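PDB 2J3X: C2 toxin component I from Clostridium botulinum, which probably transfers ADP-ribose from NAD to actin inside host cells, as the enzymatic component of the binary C2 toxin. Local coordinates for residues Asp59-Ser64 / Asp220-Gly225. The protein carries 2 engineered substitutions. Numbering follows the deposited sequence.
With SO4 (sulfate ion), chain M.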
loop_
_atom_site.group_PDB
_atom_site.type_symbol
_atom_site.label_atom_id
_atom_site.label_comp_id
_atom_site.label_asym_id
_atom_site.label_seq_id
_atom_site.Cartn_x
_atom_site.Cartn_y
_atom_site.Cartn_z
ATOM N N ASP A 59 -1.810 0.801 -10.293
ATOM C CA ASP A 59 -3.082 1.445 -10.654
ATOM C C ASP A 59 -4.302 0.527 -10.529
ATOM O O ASP A 59 -5.347 0.923 -9.987
ATOM C CB ASP A 59 -3.034 1.919 -12.124
ATOM C CG ASP A 59 -1.973 2.968 -12.370
ATOM O OD1 ASP A 59 -1.467 3.594 -11.429
ATOM O OD2 ASP A 59 -1.614 3.104 -13.564
ATOM N N ILE A 60 -4.167 -0.697 -11.036
ATOM C CA ILE A 60 -5.292 -1.649 -11.015
ATOM C C ILE A 60 -5.730 -2.129 -9.660
ATOM O O ILE A 60 -6.893 -2.512 -9.523
ATOM C CB ILE A 60 -5.070 -2.829 -11.985
ATOM C CG1 ILE A 60 -3.849 -3.644 -11.515
ATOM C CG2 ILE A 60 -4.855 -2.275 -13.458
ATOM C CD1 ILE A 60 -3.400 -4.714 -12.502
ATOM N N LEU A 61 -4.841 -2.061 -8.634
ATOM C CA LEU A 61 -5.258 -2.432 -7.262
ATOM C C LEU A 61 -6.273 -1.404 -6.709
ATOM O O LEU A 61 -6.981 -1.649 -5.723
ATOM C CB LEU A 61 -4.032 -2.436 -6.329
ATOM C CG LEU A 61 -2.855 -3.318 -6.792
ATOM C CD1 LEU A 61 -1.732 -3.111 -5.671
ATOM C CD2 LEU A 61 -3.307 -4.725 -6.838
ATOM N N PHE A 62 -6.260 -0.189 -7.316
ATOM C CA PHE A 62 -7.043 0.970 -6.841
ATOM C C PHE A 62 -7.977 1.475 -7.955
ATOM O O PHE A 62 -8.198 2.677 -8.101
ATOM C CB PHE A 62 -6.102 2.086 -6.347
ATOM C CG PHE A 62 -5.179 1.600 -5.237
ATOM C CD1 PHE A 62 -5.687 1.263 -3.963
ATOM C CD2 PHE A 62 -3.827 1.332 -5.545
ATOM C CE1 PHE A 62 -4.769 0.723 -2.949
ATOM C CE2 PHE A 62 -2.964 0.781 -4.566
ATOM C CZ PHE A 62 -3.439 0.503 -3.302
ATOM N N SER A 63 -8.462 0.515 -8.759
ATOM C CA SER A 63 -9.489 0.756 -9.754
ATOM C C SER A 63 -10.632 -0.208 -9.474
ATOM O O SER A 63 -10.423 -1.313 -8.920
ATOM C CB SER A 63 -8.923 0.508 -11.148
ATOM O OG SER A 63 -7.794 1.356 -11.405
ATOM N N SER A 64 -11.862 0.192 -9.812
ATOM C CA SER A 64 -13.032 -0.654 -9.496
ATOM C C SER A 64 -13.006 -2.011 -10.268
ATOM O O SER A 64 -12.480 -2.087 -11.390
ATOM C CB SER A 64 -14.366 0.042 -9.826
ATOM O OG SER A 64 -14.539 0.087 -11.236
ATOM N N ASP A 220 -4.184 -7.413 3.160
ATOM C CA ASP A 220 -4.783 -6.286 2.390
ATOM C C ASP A 220 -5.393 -6.918 1.141
ATOM O O ASP A 220 -4.708 -7.720 0.436
ATOM C CB ASP A 220 -3.644 -5.354 1.974
ATOM C CG ASP A 220 -4.094 -4.055 1.291
ATOM O OD1 ASP A 220 -5.243 -3.954 0.758
ATOM O OD2 ASP A 220 -3.227 -3.150 1.230
ATOM N N PHE A 221 -6.666 -6.593 0.854
ATOM C CA PHE A 221 -7.369 -7.220 -0.272
ATOM C C PHE A 221 -7.563 -6.265 -1.446
ATOM O O PHE A 221 -8.147 -6.668 -2.484
ATOM C CB PHE A 221 -8.756 -7.682 0.211
ATOM C CG PHE A 221 -8.638 -8.676 1.385
ATOM C CD1 PHE A 221 -8.173 -9.965 1.136
ATOM C CD2 PHE A 221 -8.941 -8.274 2.700
ATOM C CE1 PHE A 221 -8.051 -10.872 2.242
ATOM C CE2 PHE A 221 -8.818 -9.155 3.800
ATOM C CZ PHE A 221 -8.356 -10.454 3.544
ATOM N N TYR A 222 -6.960 -5.080 -1.330
ATOM C CA TYR A 222 -6.962 -4.074 -2.441
ATOM C C TYR A 222 -8.402 -3.949 -2.958
ATOM O O TYR A 222 -9.331 -3.837 -2.126
ATOM C CB TYR A 222 -5.919 -4.396 -3.558
ATOM C CG TYR A 222 -4.552 -4.545 -2.934
ATOM C CD1 TYR A 222 -3.853 -3.449 -2.446
ATOM C CD2 TYR A 222 -4.003 -5.818 -2.793
ATOM C CE1 TYR A 222 -2.594 -3.609 -1.853
ATOM C CE2 TYR A 222 -2.757 -6.009 -2.163
ATOM C CZ TYR A 222 -2.088 -4.905 -1.683
ATOM O OH TYR A 222 -0.857 -5.150 -1.074
ATOM N N ASN A 223 -8.596 -3.964 -4.276
ATOM C CA ASN A 223 -9.944 -3.771 -4.849
ATOM C C ASN A 223 -10.848 -5.007 -4.751
ATOM O O ASN A 223 -12.068 -4.889 -4.887
ATOM C CB ASN A 223 -9.843 -3.259 -6.298
ATOM C CG ASN A 223 -9.188 -4.231 -7.211
ATOM O OD1 ASN A 223 -8.485 -5.165 -6.761
ATOM N ND2 ASN A 223 -9.348 -4.003 -8.513
ATOM N N LYS A 224 -10.274 -6.183 -4.414
ATOM C CA LYS A 224 -11.060 -7.434 -4.419
ATOM C C LYS A 224 -11.860 -7.603 -3.133
ATOM O O LYS A 224 -12.928 -8.209 -3.147
ATOM C CB LYS A 224 -10.140 -8.669 -4.666
ATOM C CG LYS A 224 -9.713 -8.711 -6.137
ATOM C CD LYS A 224 -8.646 -9.805 -6.370
ATOM C CE LYS A 224 -8.171 -9.858 -7.846
ATOM N NZ LYS A 224 -6.893 -10.667 -7.997
ATOM N N GLY A 225 -11.349 -7.057 -2.028
ATOM C CA GLY A 225 -12.019 -7.200 -0.696
ATOM C C GLY A 225 -11.972 -8.650 -0.247
ATOM O O GLY A 225 -11.284 -9.485 -0.869
HETATM S S SO4 M . -6.796 -10.472 -12.077
HETATM O O1 SO4 M . -6.017 -9.567 -12.995
HETATM O O2 SO4 M . -6.308 -11.819 -12.359
HETATM O O3 SO4 M . -6.464 -10.170 -10.680
HETATM O O4 SO4 M . -8.236 -10.372 -12.337
#
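Two loops meet at the buried junction between the two ADP-ribosyltransferase-like halves of C2-I: L61 and Y222 pack their side chains together, and beside them N223 reaches into the turn between helices 47-59 and 65-73. The leucine and tyrosine side chains run alongside each other in the same direction, with CD1 of L61 over one face of the Y222 ring, 4.0 Å from its centroid and shifted toward the CD1/CE1 rim, a CH-pi contact; CB of L61 backs it up against CB and CG of the tyrosine. The opposite face is met by OD1 of D220, which accepts from Y222 N at 2.9 Å in an Asx turn. F62 comes in at the edge of that ring, its CZ 4.1 Å from CD1 of Y222.

The polar half belongs to N223. Its CG stands between the backbone N and the carbonyl carbon (chi1 64°), and ND2 donates to O of S63 at 2.9 Å, N-H...O angle 153°, with the acceptor close to the amide plane. O of I60 is nearly as close to ND2, at 3.0 Å, but lies too far off the N-H direction to count as a hydrogen bond. OD1 of N223 hydrogen-bonds a glycerol that is probably from the crystallisation liquor. Within the turn, OG of S63 folds back to O of D59 (2.9 Å), which also takes F62 N from the other face of its carbonyl plane. From the second half, S353 OG bonds O of L61 and R366 forms a salt bridge with D220. Farther along 220-225, K224 NZ hydrogen-bonds O3 of a sulfate, probably also from the liquor, at 2.8 Å. Such loop packing, beside an Asx turn, joins the paired ADP-ribosyltransferase-family halves of this binary-toxin enzyme.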